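Local coordinates for methyltransferase (Thermus thermophilus, PDB 3TMA), which transfers a methyl group from S-adenosyl-L-methionine to the N2 atom of the guanosine at position 6 of tRNA(Phe), at residues 135-138 / 139-143. Numbering follows the deposited sequence.
Sequences EALH and RAYGV. With PO4 (phosphate ion), chain B.
His138 and Val143 meet where a helix runs out, and their contact is a worked example of a side chain tying down the chain beyond a C-terminal end. The imidazole donates from ND1 to Val143 O, 2.8 Å away and almost straight at 175°. The oxygen lies in the plane of the ring, yet from the carbonyl's side ND1 stands well above the peptide plane. With CG anti to the backbone N (chi1 168°), the ring leans toward the C-terminal end and meets the carbonyl of Val143. The chain turns at Gly142, whose positive phi (77°) takes it out of the helix while its N still donates a hydrogen bond to His138 O at 2.7 Å, so the backbone carbonyl and the ring of one residue both bond to the chain leaving the helix.

The helix, 126-141, is the crossover between the parallel strands 112-119 and 152-159 in the THUMP domain. Its packed side is carried by Ala136, buried against Glu95 and Leu99 of helix 90-99, and by Leu137, which rests on Phe112. Leu137 and Tyr141 lie side by side, CD2 of the leucine 4.2 Å from CE2 of the tyrosine. Leu137 O, which accepts a hydrogen bond from Tyr141 N at 2.8 Å, also sits at the edge of the phenol ring, which meets Trp103 nearly at right angles.

The solvent side is looser. Arg139, bent at chi2 and chi3, turns back toward Ala136 and ends beside it, its NH1 4.1 Å from the alanine CB. There the guanidinium presents its edge to a phosphate ion, probably from the crystallisation liquor: NH2 reaches O3 at 2.9 Å, whereas the NH1 bond to the same oxygen is weak. NH1 also forms a long, weak ion pair with Glu95 of helix 90-99.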
loop_
_atom_site.group_PDB
_atom_site.type_symbol
_atom_site.label_atom_id
_atom_site.label_comp_id
_atom_site.label_asym_id
_atom_site.label_seq_id
_atom_site.Cartn_x
_atom_site.Cartn_y
_atom_site.Cartn_z
ATOM N N GLU A 135 21.931 22.838 4.272
ATOM C CA GLU A 135 22.572 24.140 4.415
ATOM C C GLU A 135 22.975 24.698 3.066
ATOM O O GLU A 135 22.828 25.897 2.864
ATOM C CB GLU A 135 23.765 24.128 5.392
ATOM C CG GLU A 135 23.300 23.903 6.843
ATOM C CD GLU A 135 24.418 23.922 7.877
ATOM O OE1 GLU A 135 25.617 23.671 7.536
ATOM O OE2 GLU A 135 24.078 24.168 9.058
ATOM N N ALA A 136 23.355 23.820 2.120
ATOM C CA ALA A 136 23.709 24.270 0.755
ATOM C C ALA A 136 22.470 24.830 0.048
ATOM O O ALA A 136 22.524 25.924 -0.584
ATOM C CB ALA A 136 24.322 23.122 -0.083
ATOM N N LEU A 137 21.344 24.121 0.184
ATOM C CA LEU A 137 20.099 24.613 -0.405
ATOM C C LEU A 137 19.584 25.870 0.257
ATOM O O LEU A 137 19.062 26.758 -0.429
ATOM C CB LEU A 137 19.003 23.522 -0.487
ATOM C CG LEU A 137 19.365 22.358 -1.409
ATOM C CD1 LEU A 137 18.366 21.137 -1.267
ATOM C CD2 LEU A 137 19.505 22.812 -2.839
ATOM N N HIS A 138 19.655 25.938 1.585
ATOM C CA HIS A 138 19.174 27.111 2.303
ATOM C C HIS A 138 19.980 28.324 1.845
ATOM O O HIS A 138 19.451 29.443 1.662
ATOM C CB HIS A 138 19.323 26.911 3.828
ATOM C CG HIS A 138 19.133 28.162 4.629
ATOM N ND1 HIS A 138 17.920 28.814 4.714
ATOM C CD2 HIS A 138 20.007 28.899 5.356
ATOM C CE1 HIS A 138 18.060 29.907 5.451
ATOM N NE2 HIS A 138 19.316 29.984 5.846
ATOM N N ARG A 139 21.277 28.121 1.660
ATOM C CA ARG A 139 22.139 29.225 1.229
ATOM C C ARG A 139 21.865 29.681 -0.212
ATOM O O ARG A 139 21.945 30.874 -0.528
ATOM C CB ARG A 139 23.598 28.843 1.456
ATOM C CG ARG A 139 24.596 29.751 0.707
ATOM C CD ARG A 139 25.686 28.884 0.059
ATOM N NE ARG A 139 26.659 28.499 1.068
ATOM C CZ ARG A 139 27.218 27.296 1.155
ATOM N NH1 ARG A 139 26.904 26.350 0.281
ATOM N NH2 ARG A 139 28.094 27.040 2.116
ATOM N N ALA A 140 21.544 28.728 -1.107
ATOM C CA ALA A 140 21.263 29.063 -2.529
ATOM C C ALA A 140 19.845 29.631 -2.720
ATOM O O ALA A 140 19.628 30.460 -3.612
ATOM C CB ALA A 140 21.450 27.827 -3.455
ATOM N N TYR A 141 18.890 29.160 -1.902
ATOM C CA TYR A 141 17.450 29.423 -2.091
ATOM C C TYR A 141 16.843 30.382 -1.039
ATOM O O TYR A 141 15.833 31.042 -1.284
ATOM C CB TYR A 141 16.649 28.101 -2.177
ATOM C CG TYR A 141 16.863 27.389 -3.506
ATOM C CD1 TYR A 141 15.917 27.478 -4.528
ATOM C CD2 TYR A 141 18.035 26.665 -3.758
ATOM C CE1 TYR A 141 16.150 26.891 -5.787
ATOM C CE2 TYR A 141 18.307 26.138 -5.020
ATOM C CZ TYR A 141 17.352 26.275 -6.034
ATOM O OH TYR A 141 17.555 25.686 -7.243
ATOM N N GLY A 142 17.474 30.510 0.113
ATOM C CA GLY A 142 16.956 31.405 1.140
ATOM C C GLY A 142 15.748 30.902 1.938
ATOM O O GLY A 142 15.390 31.490 2.962
ATOM N N VAL A 143 15.166 29.781 1.526
ATOM C CA VAL A 143 13.991 29.200 2.189
ATOM C C VAL A 143 14.399 28.584 3.553
ATOM O O VAL A 143 15.433 27.952 3.626
ATOM C CB VAL A 143 13.360 28.140 1.255
ATOM C CG1 VAL A 143 12.339 27.289 1.980
ATOM C CG2 VAL A 143 12.714 28.823 0.054
HETATM P P PO4 B . 30.274 23.953 2.455
HETATM O O1 PO4 B . 31.157 25.021 1.839
HETATM O O2 PO4 B . 30.512 23.914 3.952
HETATM O O3 PO4 B . 28.805 24.240 2.227
HETATM O O4 PO4 B . 30.628 22.612 1.848
#